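Local coordinates for alginase (Pseudoalteromonas, PDB 4Q8K), which cleaves the polysaccharide alginate by beta-elimination, as a lyase of polysaccharide lyase family 18, at residues A[159-164]-A[174-179]; A[155-160]-A[190-195]; A[185-190]-A[338-343]. All blocks are in the same frame, centred on the assembly; numbering follows the deposited sequence.

Overall arrangement
The three contacts lie on one side of the catalytic domain, whose family fold is a beta-sandwich. Contact 1 joins the loop after strand 154-157 to helix 174-177. Contact 2 pairs strand 154-157 with strand 186-193. Contact 3 packs helix 340-349 on the start of strand 186-193. Centre to centre, contact 1 is about 10 Å from contact 2 and about 12 Å from contact 3; contacts 2 and 3, about 15 Å apart, share Glu-190. Both segments of contact 1 precede those of contact 3, while contacts 2 and 3 interleave along the chain. Strand 186-193 links strand 154-157 to a helix far on in the sequence, and a Glu-157 to Arg-188 salt bridge joins contacts 2 and 3.

Contact 1: A[159-164]-A[174-179]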
loop_
_atom_site.group_PDB
_atom_site.type_symbol
_atom_site.label_atom_id
_atom_site.label_comp_id
_atom_site.label_asym_id
_atom_site.label_seq_id
_atom_site.Cartn_x
_atom_site.Cartn_y
_atom_site.Cartn_z
ATOM N N ASP A 159 -14.432 1.313 7.756
ATOM C CA ASP A 159 -14.748 1.801 9.070
ATOM C C ASP A 159 -14.627 0.757 10.156
ATOM O O ASP A 159 -14.277 1.047 11.266
ATOM C CB ASP A 159 -16.170 2.372 9.073
ATOM C CG ASP A 159 -16.284 3.618 8.306
ATOM O OD1 ASP A 159 -15.495 4.504 8.535
ATOM O OD2 ASP A 159 -17.148 3.732 7.467
ATOM N N ASN A 160 -14.936 -0.474 9.812
ATOM C CA ASN A 160 -14.878 -1.521 10.805
ATOM C C ASN A 160 -14.174 -2.773 10.389
ATOM O O ASN A 160 -14.477 -3.306 9.389
ATOM C CB ASN A 160 -16.270 -1.867 11.319
ATOM C CG ASN A 160 -16.208 -2.654 12.610
ATOM O OD1 ASN A 160 -16.228 -2.095 13.706
ATOM N ND2 ASN A 160 -16.112 -3.949 12.486
ATOM N N PRO A 161 -13.260 -3.222 11.210
ATOM C CA PRO A 161 -12.978 -2.553 12.479
ATOM C C PRO A 161 -12.039 -1.367 12.281
ATOM O O PRO A 161 -11.352 -1.277 11.259
ATOM C CB PRO A 161 -12.268 -3.635 13.282
ATOM C CG PRO A 161 -11.538 -4.425 12.238
ATOM C CD PRO A 161 -12.454 -4.445 11.041
ATOM N N ASN A 162 -12.017 -0.461 13.249
ATOM C CA ASN A 162 -11.099 0.665 13.186
ATOM C C ASN A 162 -9.662 0.156 13.312
ATOM O O ASN A 162 -9.389 -0.771 14.077
ATOM C CB ASN A 162 -11.426 1.707 14.266
ATOM C CG ASN A 162 -10.588 2.972 14.134
ATOM O OD1 ASN A 162 -9.453 3.028 14.608
ATOM N ND2 ASN A 162 -11.148 3.996 13.490
ATOM N N PRO A 163 -8.740 0.751 12.541
ATOM C CA PRO A 163 -7.341 0.313 12.563
ATOM C C PRO A 163 -6.654 0.527 13.911
ATOM O O PRO A 163 -5.733 -0.218 14.236
ATOM C CB PRO A 163 -6.692 1.194 11.490
ATOM C CG PRO A 163 -7.794 1.493 10.543
ATOM C CD PRO A 163 -9.010 1.667 11.422
ATOM N N LEU A 164 -7.089 1.523 14.680
ATOM C CA LEU A 164 -6.440 1.836 15.954
ATOM C C LEU A 164 -6.882 0.861 17.041
ATOM O O LEU A 164 -7.939 1.045 17.653
ATOM C CB LEU A 164 -6.743 3.278 16.380
ATOM C CG LEU A 164 -5.815 3.903 17.430
ATOM C CD1 LEU A 164 -4.414 4.107 16.858
ATOM C CD2 LEU A 164 -6.376 5.232 17.933
ATOM N N PRO A 174 -8.198 -6.065 5.586
ATOM C CA PRO A 174 -9.148 -5.896 4.483
ATOM C C PRO A 174 -10.126 -7.073 4.338
ATOM O O PRO A 174 -11.222 -6.866 3.817
ATOM C CB PRO A 174 -8.236 -5.779 3.260
ATOM C CG PRO A 174 -6.984 -6.499 3.669
ATOM C CD PRO A 174 -6.805 -6.149 5.107
ATOM N N LEU A 175 -9.758 -8.263 4.801
ATOM C CA LEU A 175 -10.699 -9.386 4.765
ATOM C C LEU A 175 -11.869 -9.148 5.707
ATOM O O LEU A 175 -12.915 -9.793 5.581
ATOM C CB LEU A 175 -10.018 -10.703 5.132
ATOM C CG LEU A 175 -8.901 -11.192 4.206
ATOM C CD1 LEU A 175 -8.178 -12.370 4.839
ATOM C CD2 LEU A 175 -9.431 -11.531 2.810
ATOM N N GLU A 176 -11.686 -8.280 6.689
ATOM C CA GLU A 176 -12.747 -7.901 7.621
ATOM C C GLU A 176 -13.404 -6.565 7.240
ATOM O O GLU A 176 -14.615 -6.440 7.188
ATOM C CB GLU A 176 -12.223 -7.886 9.057
ATOM C CG GLU A 176 -11.557 -9.177 9.476
ATOM C CD GLU A 176 -10.861 -9.104 10.815
ATOM O OE1 GLU A 176 -11.498 -8.642 11.760
ATOM O OE2 GLU A 176 -9.692 -9.504 10.948
ATOM N N ALA A 177 -12.578 -5.560 6.943
ATOM C CA ALA A 177 -13.107 -4.254 6.559
ATOM C C ALA A 177 -13.801 -4.304 5.206
ATOM O O ALA A 177 -14.837 -3.660 4.995
ATOM C CB ALA A 177 -12.000 -3.203 6.557
ATOM N N GLN A 178 -13.219 -5.067 4.284
ATOM C CA GLN A 178 -13.842 -5.347 2.992
ATOM C C GLN A 178 -14.263 -4.080 2.242
ATOM O O GLN A 178 -15.308 -4.035 1.598
ATOM C CB GLN A 178 -15.040 -6.311 3.174
ATOM C CG GLN A 178 -14.699 -7.547 4.020
ATOM C CD GLN A 178 -15.887 -8.488 4.275
ATOM O OE1 GLN A 178 -15.727 -9.548 4.880
ATOM N NE2 GLN A 178 -17.068 -8.094 3.830
ATOM N N HIS A 179 -13.447 -3.039 2.305
ATOM C CA HIS A 179 -13.849 -1.795 1.677
ATOM C C HIS A 179 -13.604 -1.800 0.181
ATOM O O HIS A 179 -12.533 -2.185 -0.276
ATOM C CB HIS A 179 -13.133 -0.609 2.324
ATOM C CG HIS A 179 -13.780 0.702 2.023
ATOM N ND1 HIS A 179 -14.857 1.178 2.742
ATOM C CD2 HIS A 179 -13.535 1.616 1.056
ATOM C CE1 HIS A 179 -15.230 2.344 2.245
ATOM N NE2 HIS A 179 -14.444 2.633 1.224
HETATM O O HOH W 1 -16.191 -1.333 7.224
HETATM O O HOH W 2 -16.427 -5.192 9.550
#
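Asn-160 meets Ala-177 through its carbonyl oxygen. The polar part of the contact is built from a CA-H...O approach and two waters. Asn-160 O lies 3.3 Å from Ala-177 CA, and the angle at the hydrogen is 153°. Ala-177 CB lies 3.8 Å from Asn-160 O. Direct hydrogen bonds between the two segments are absent.

Water 2 bridges the backbone carbonyls of Asn-160 and Glu-176. Water 2 donates to Asn-160 O at 2.7 Å and to Glu-176 O at 3.2 Å. Water 2 also accepts from Asn-160 ND2 at 3.2 Å. The CG of Asn-160 is anti to its backbone N (chi1 -164°), and ND2 reaches the same water as the carbonyl of its own residue. Water 1 is a separate bridge. Water 1 accepts from Asn-160 N at 3.0 Å and gives a weak bond to Ala-177 O.

The apolar part is small. Pro-161 CD rests 4.0 Å from Glu-176 CB, and the two side chains cross at about a right angle. The peptide bond before Pro-161 is cis. This puts Pro-161 CD on the same side as Asn-160 O, and both face the helix.

Within the loop, Asn-162 OD1 accepts from Leu-164 N at 2.8 Å and forms an Asx turn. Next to it, Pro-163 packs on His-189 and Tyr-191 of strand 186-193. Ala-177 touches His-189 too, and both segments therefore rest on that strand.

This is a surface contact between a loop and a short helix. Carbonyl oxygens from both segments face each other across the joint, and a direct bond between two acceptors is not possible. Water 2 donates to both and so links them. The joint is thus probably held as much by ordered water as by its few van der Waals contacts.

Contact 2: A[155-160]-A[190-195]; sequences DLEGDN and EYKVKE
Asp-155 and Lys-192 form a hydrogen-bonded pair of an antiparallel beta ladder. The ladder joins strand 154-157 to strand 186-193 in a sheet of the sandwich fold. Asp-155 N donates to Lys-192 O at 2.8 Å, and Lys-192 N returns a bond to Asp-155 O. Two residues on, Glu-157 and Glu-190 make a second hydrogen-bonded pair. There Glu-157 N reaches Glu-190 O at 2.8 Å, nearly along the C=O axis.

Asp-155, Glu-157, Glu-190 and Lys-192 project from the same face. Glu-157 lies beside Glu-190 and points the same way. Glu-157 OE2 is 2.5 Å from Glu-190 OE1, and the carboxylate planes are 38° apart. Each acid has a basic partner. Glu-157 OE1 has a salt bridge to Arg-188, and Glu-190 OE1 has one to Lys-318.

The CG of Lys-192 stands between its backbone N and carbonyl carbon (chi1 55°). Beyond CG the chain is extended and runs nearly perpendicular to that of Glu-157. Lys-192 CD lies 3.8 Å from Glu-157 CD. Water 4 bridges Lys-192 NZ and Glu-157 OE1. An alanine in place of Glu-157 would probably leave Arg-188 without this carboxylate partner and open a gap beside the Lys-192 chain.

The other face carries the non-hydrogen-bonded pair Leu-156 and Tyr-191. Leu-156 CD1 sits over one face of the tyrosine ring, offset toward its rim, with a CH-pi distance of 4.1 Å from CD1 to the centroid. Pro-163 packs against both residues.

Asp-155 also meets Lys-194, near where the Lys-194 backbone bonds to Ile-153. Asp-155 OD2 lies 3.5 Å from Lys-194 CB. Asp-155 OD2 also accepts from water 3 at 2.6 Å, and water 3 in turn accepts from Glu-195 N at 2.9 Å.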
loop_
_atom_site.group_PDB
_atom_site.type_symbol
_atom_site.label_atom_id
_atom_site.label_comp_id
_atom_site.label_asym_id
_atom_site.label_seq_id
_atom_site.Cartn_x
_atom_site.Cartn_y
_atom_site.Cartn_z
ATOM N N ASP A 155 -8.356 10.476 5.881
ATOM C CA ASP A 155 -9.701 9.886 5.882
ATOM C C ASP A 155 -9.580 8.374 5.905
ATOM O O ASP A 155 -8.680 7.817 5.273
ATOM C CB ASP A 155 -10.462 10.268 4.620
ATOM C CG ASP A 155 -11.015 11.673 4.675
ATOM O OD1 ASP A 155 -11.144 12.210 5.789
ATOM O OD2 ASP A 155 -11.323 12.237 3.611
ATOM N N LEU A 156 -10.496 7.710 6.605
ATOM C CA LEU A 156 -10.458 6.252 6.728
ATOM C C LEU A 156 -11.299 5.559 5.656
ATOM O O LEU A 156 -12.409 5.981 5.360
ATOM C CB LEU A 156 -10.918 5.820 8.124
ATOM C CG LEU A 156 -11.031 4.309 8.383
ATOM C CD1 LEU A 156 -9.666 3.647 8.223
ATOM C CD2 LEU A 156 -11.600 4.027 9.772
ATOM N N GLU A 157 -10.744 4.498 5.073
ATOM C CA GLU A 157 -11.455 3.655 4.119
ATOM C C GLU A 157 -11.585 2.287 4.755
ATOM O O GLU A 157 -10.598 1.558 4.876
ATOM C CB GLU A 157 -10.674 3.523 2.802
ATOM C CG GLU A 157 -10.399 4.821 2.071
ATOM C CD GLU A 157 -9.362 4.638 0.983
ATOM O OE1 GLU A 157 -9.743 4.469 -0.198
ATOM O OE2 GLU A 157 -8.164 4.657 1.319
ATOM N N GLY A 158 -12.803 1.937 5.162
ATOM C CA GLY A 158 -13.030 0.712 5.902
ATOM C C GLY A 158 -13.205 1.017 7.377
ATOM O O GLY A 158 -12.248 0.988 8.150
ATOM N N ASP A 159 -14.432 1.313 7.756
ATOM C CA ASP A 159 -14.748 1.801 9.070
ATOM C C ASP A 159 -14.627 0.757 10.156
ATOM O O ASP A 159 -14.277 1.047 11.266
ATOM C CB ASP A 159 -16.170 2.372 9.073
ATOM C CG ASP A 159 -16.284 3.618 8.306
ATOM O OD1 ASP A 159 -15.495 4.504 8.535
ATOM O OD2 ASP A 159 -17.148 3.732 7.467
ATOM N N ASN A 160 -14.936 -0.474 9.812
ATOM C CA ASN A 160 -14.878 -1.521 10.805
ATOM C C ASN A 160 -14.174 -2.773 10.389
ATOM O O ASN A 160 -14.477 -3.306 9.389
ATOM C CB ASN A 160 -16.270 -1.867 11.319
ATOM C CG ASN A 160 -16.208 -2.654 12.610
ATOM O OD1 ASN A 160 -16.228 -2.095 13.706
ATOM N ND2 ASN A 160 -16.112 -3.949 12.486
ATOM N N GLU A 190 -7.555 1.151 4.708
ATOM C CA GLU A 190 -6.565 2.122 4.268
ATOM C C GLU A 190 -6.887 3.539 4.737
ATOM O O GLU A 190 -8.062 3.899 4.910
ATOM C CB GLU A 190 -6.573 2.081 2.742
ATOM C CG GLU A 190 -5.554 2.906 2.013
ATOM C CD GLU A 190 -5.673 2.682 0.520
ATOM O OE1 GLU A 190 -6.580 3.273 -0.113
ATOM O OE2 GLU A 190 -4.873 1.895 -0.016
ATOM N N TYR A 191 -5.841 4.339 4.932
ATOM C CA TYR A 191 -6.004 5.765 5.185
ATOM C C TYR A 191 -5.551 6.536 3.950
ATOM O O TYR A 191 -4.621 6.115 3.261
ATOM C CB TYR A 191 -5.151 6.209 6.372
ATOM C CG TYR A 191 -5.671 5.827 7.740
ATOM C CD1 TYR A 191 -6.771 6.475 8.292
ATOM C CD2 TYR A 191 -5.040 4.846 8.495
ATOM C CE1 TYR A 191 -7.228 6.141 9.548
ATOM C CE2 TYR A 191 -5.494 4.500 9.745
ATOM C CZ TYR A 191 -6.589 5.154 10.269
ATOM O OH TYR A 191 -7.046 4.808 11.516
ATOM N N LYS A 192 -6.194 7.671 3.675
ATOM C CA LYS A 192 -5.819 8.502 2.538
ATOM C C LYS A 192 -5.811 9.984 2.907
ATOM O O LYS A 192 -6.672 10.447 3.647
ATOM C CB LYS A 192 -6.777 8.271 1.366
ATOM C CG LYS A 192 -8.246 8.478 1.731
ATOM C CD LYS A 192 -9.151 8.410 0.514
ATOM C CE LYS A 192 -10.619 8.614 0.930
ATOM N NZ LYS A 192 -11.527 8.587 -0.257
ATOM N N VAL A 193 -4.837 10.731 2.396
ATOM C CA VAL A 193 -4.849 12.172 2.607
ATOM C C VAL A 193 -6.159 12.740 2.071
ATOM O O VAL A 193 -6.538 12.485 0.925
ATOM C CB VAL A 193 -3.654 12.859 1.920
ATOM C CG1 VAL A 193 -3.757 14.383 2.033
ATOM C CG2 VAL A 193 -2.324 12.361 2.506
ATOM N N LYS A 194 -6.825 13.546 2.859
ATOM C CA LYS A 194 -8.115 14.048 2.463
ATOM C C LYS A 194 -8.124 14.991 1.301
ATOM O O LYS A 194 -7.197 15.689 1.071
ATOM C CB LYS A 194 -8.823 14.631 3.661
ATOM C CG LYS A 194 -8.304 15.971 4.070
ATOM C CD LYS A 194 -9.128 16.566 5.205
ATOM C CE LYS A 194 -8.960 15.807 6.480
ATOM N NZ LYS A 194 -9.735 16.421 7.574
ATOM N N GLU A 195 -9.203 14.987 0.572
ATOM C CA GLU A 195 -9.297 15.723 -0.672
ATOM C C GLU A 195 -8.868 17.192 -0.568
ATOM O O GLU A 195 -8.216 17.711 -1.472
ATOM C CB GLU A 195 -10.728 15.635 -1.194
ATOM C CG GLU A 195 -10.885 15.953 -2.666
ATOM C CD GLU A 195 -12.301 15.689 -3.142
ATOM O OE1 GLU A 195 -13.236 15.885 -2.337
ATOM O OE2 GLU A 195 -12.478 15.271 -4.307
HETATM O O HOH W 3 -11.130 12.879 1.118
HETATM O O HOH W 4 -11.738 5.999 -1.495
#

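Contact 3: A[185-190]-A[338-343]. With SO4 (sulfate ion), chain D.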
loop_
_atom_site.group_PDB
_atom_site.type_symbol
_atom_site.label_atom_id
_atom_site.label_comp_id
_atom_site.label_asym_id
_atom_site.label_seq_id
_atom_site.Cartn_x
_atom_site.Cartn_y
_atom_site.Cartn_z
ATOM N N ASN A 185 -9.811 -3.204 -7.233
ATOM C CA ASN A 185 -9.593 -4.545 -7.709
ATOM C C ASN A 185 -9.261 -5.440 -6.520
ATOM O O ASN A 185 -8.342 -6.200 -6.516
ATOM C CB ASN A 185 -8.542 -4.572 -8.849
ATOM C CG ASN A 185 -7.651 -3.334 -8.850
ATOM O OD1 ASN A 185 -6.887 -3.137 -7.920
ATOM N ND2 ASN A 185 -7.880 -2.425 -9.797
ATOM N N GLY A 186 -10.055 -5.296 -5.486
ATOM C CA GLY A 186 -9.856 -6.083 -4.291
ATOM C C GLY A 186 -10.603 -5.504 -3.113
ATOM O O GLY A 186 -11.634 -4.848 -3.278
ATOM N N TRP A 187 -10.080 -5.762 -1.925
ATOM C CA TRP A 187 -10.640 -5.222 -0.695
ATOM C C TRP A 187 -9.562 -4.397 -0.034
ATOM O O TRP A 187 -8.396 -4.775 -0.079
ATOM C CB TRP A 187 -11.016 -6.347 0.252
ATOM C CG TRP A 187 -12.401 -6.867 0.063
ATOM C CD1 TRP A 187 -13.420 -6.275 -0.634
ATOM C CD2 TRP A 187 -12.914 -8.099 0.560
ATOM N NE1 TRP A 187 -14.549 -7.064 -0.578
ATOM C CE2 TRP A 187 -14.264 -8.183 0.159
ATOM C CE3 TRP A 187 -12.371 -9.129 1.334
ATOM C CZ2 TRP A 187 -15.066 -9.273 0.477
ATOM C CZ3 TRP A 187 -13.172 -10.203 1.663
ATOM C CH2 TRP A 187 -14.508 -10.264 1.238
ATOM N N ARG A 188 -9.937 -3.286 0.590
ATOM C CA ARG A 188 -8.937 -2.463 1.267
ATOM C C ARG A 188 -9.309 -2.072 2.690
ATOM O O ARG A 188 -10.487 -2.053 3.076
ATOM C CB ARG A 188 -8.605 -1.201 0.458
ATOM C CG ARG A 188 -9.628 -0.084 0.626
ATOM C CD ARG A 188 -9.393 1.047 -0.349
ATOM N NE ARG A 188 -9.446 0.597 -1.735
ATOM C CZ ARG A 188 -9.318 1.390 -2.791
ATOM N NH1 ARG A 188 -9.112 2.695 -2.637
ATOM N NH2 ARG A 188 -9.392 0.875 -4.012
ATOM N N HIS A 189 -8.272 -1.759 3.457
ATOM C CA HIS A 189 -8.399 -1.136 4.765
ATOM C C HIS A 189 -7.245 -0.141 4.797
ATOM O O HIS A 189 -6.089 -0.544 4.887
ATOM C CB HIS A 189 -8.233 -2.167 5.860
ATOM C CG HIS A 189 -8.901 -1.793 7.146
ATOM N ND1 HIS A 189 -8.715 -2.499 8.309
ATOM C CD2 HIS A 189 -9.748 -0.779 7.445
ATOM C CE1 HIS A 189 -9.434 -1.948 9.278
ATOM N NE2 HIS A 189 -10.070 -0.907 8.778
ATOM N N GLU A 190 -7.555 1.151 4.708
ATOM C CA GLU A 190 -6.565 2.122 4.268
ATOM C C GLU A 190 -6.887 3.539 4.737
ATOM O O GLU A 190 -8.062 3.899 4.910
ATOM C CB GLU A 190 -6.573 2.081 2.742
ATOM C CG GLU A 190 -5.554 2.906 2.013
ATOM C CD GLU A 190 -5.673 2.682 0.520
ATOM O OE1 GLU A 190 -6.580 3.273 -0.113
ATOM O OE2 GLU A 190 -4.873 1.895 -0.016
ATOM N N GLY A 338 -16.516 -3.070 -8.347
ATOM C CA GLY A 338 -17.715 -2.624 -7.659
ATOM C C GLY A 338 -18.536 -3.738 -7.043
ATOM O O GLY A 338 -19.540 -3.481 -6.386
ATOM N N ASN A 339 -18.106 -4.980 -7.247
ATOM C CA ASN A 339 -18.856 -6.136 -6.769
ATOM C C ASN A 339 -18.149 -6.809 -5.609
ATOM O O ASN A 339 -17.286 -7.662 -5.818
ATOM C CB ASN A 339 -19.035 -7.136 -7.919
ATOM C CG ASN A 339 -19.939 -8.302 -7.556
ATOM O OD1 ASN A 339 -20.554 -8.903 -8.439
ATOM N ND2 ASN A 339 -20.010 -8.642 -6.271
ATOM N N SER A 340 -18.507 -6.435 -4.389
ATOM C CA SER A 340 -17.805 -6.917 -3.207
ATOM C C SER A 340 -17.868 -8.438 -3.069
ATOM O O SER A 340 -16.906 -9.073 -2.636
ATOM C CB SER A 340 -18.349 -6.252 -1.946
ATOM O OG SER A 340 -17.685 -6.735 -0.789
ATOM N N ASN A 341 -19.011 -9.013 -3.421
ATOM C CA ASN A 341 -19.173 -10.459 -3.345
ATOM C C ASN A 341 -18.199 -11.165 -4.305
ATOM O O ASN A 341 -17.689 -12.249 -4.002
ATOM C CB ASN A 341 -20.629 -10.875 -3.625
ATOM C CG ASN A 341 -21.531 -10.766 -2.390
ATOM O OD1 ASN A 341 -22.731 -11.051 -2.458
ATOM N ND2 ASN A 341 -20.962 -10.361 -1.265
ATOM N N SER A 342 -17.947 -10.561 -5.459
ATOM C CA SER A 342 -16.988 -11.148 -6.394
ATOM C C SER A 342 -15.603 -11.280 -5.750
ATOM O O SER A 342 -14.914 -12.285 -5.937
ATOM C CB SER A 342 -16.917 -10.381 -7.718
ATOM O OG SER A 342 -16.206 -9.158 -7.589
ATOM N N PHE A 343 -15.200 -10.278 -4.974
ATOM C CA PHE A 343 -13.891 -10.325 -4.327
ATOM C C PHE A 343 -13.888 -11.298 -3.162
ATOM O O PHE A 343 -12.906 -11.994 -2.911
ATOM C CB PHE A 343 -13.450 -8.917 -3.893
ATOM C CG PHE A 343 -13.329 -7.960 -5.038
ATOM C CD1 PHE A 343 -12.589 -8.301 -6.162
ATOM C CD2 PHE A 343 -13.988 -6.740 -5.018
ATOM C CE1 PHE A 343 -12.484 -7.444 -7.232
ATOM C CE2 PHE A 343 -13.894 -5.877 -6.083
ATOM C CZ PHE A 343 -13.135 -6.223 -7.196
HETATM S S SO4 D . -9.509 3.836 -6.520
HETATM O O1 SO4 D . -10.411 4.799 -7.155
HETATM O O2 SO4 D . -8.204 3.909 -7.180
HETATM O O3 SO4 D . -9.400 4.156 -5.098
HETATM O O4 SO4 D . -10.051 2.494 -6.680
#
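The start of strand 186-193 and the first turn of helix 340-349 come closest at Gly-186 and Phe-343, whose CA atoms are 5.9 Å apart. Gly-186 has backbone angles at which a side chain would collide with Asn-185 O. Its backbone passes over one face of the Phe-343 ring. Gly-186 CA is 4.0 Å from the ring centroid, almost on the normal, a CH-pi contact. The opposite face of the ring is covered by Ser-342 OG, 3.9 Å above the plane and over its centre. Ser-342 OG donates to Asn-339 O at 2.6 Å, in the carbonyl plane and on a lone pair. It is also hydrogen-bonded to Glu-336 N, and both bonds hold it there. Asn-339 is the helix N-cap.

Trp-187 and Phe-343 lie alongside each other, pointing opposite ways. Phe-343 CB sits over one face of the five-membered ring of Trp-187, 4.1 Å from its centroid. At the indole edge, Trp-187 NE1 donates to Ser-340 OG at 3.2 Å. The N-H...O angle is 148°, and the hydroxyl lies 16° out of the ring plane. The buried indole N-H thus finds an acceptor on the first turn of the helix.

Arg-188 makes no contact with segment 338-343. Its chain bends at chi3 (59°), and the edge of the guanidinium meets a sulfate ion. Arg-188 NH1 donates to O3 of the sulfate at 2.9 Å, and Arg-188 NH2 to O4 at 3.2 Å. Thr-181 OG1 binds the same sulfate, which probably comes from the crystallisation liquor.

Trp-187 also touches Pro-174 and Leu-175 of helix 174-177 and meets the ring of Phe-347 further along helix 340-349. The indole therefore packs against both helices, while the backbone of Trp-187 pairs with Leu-323 of strand 321-324.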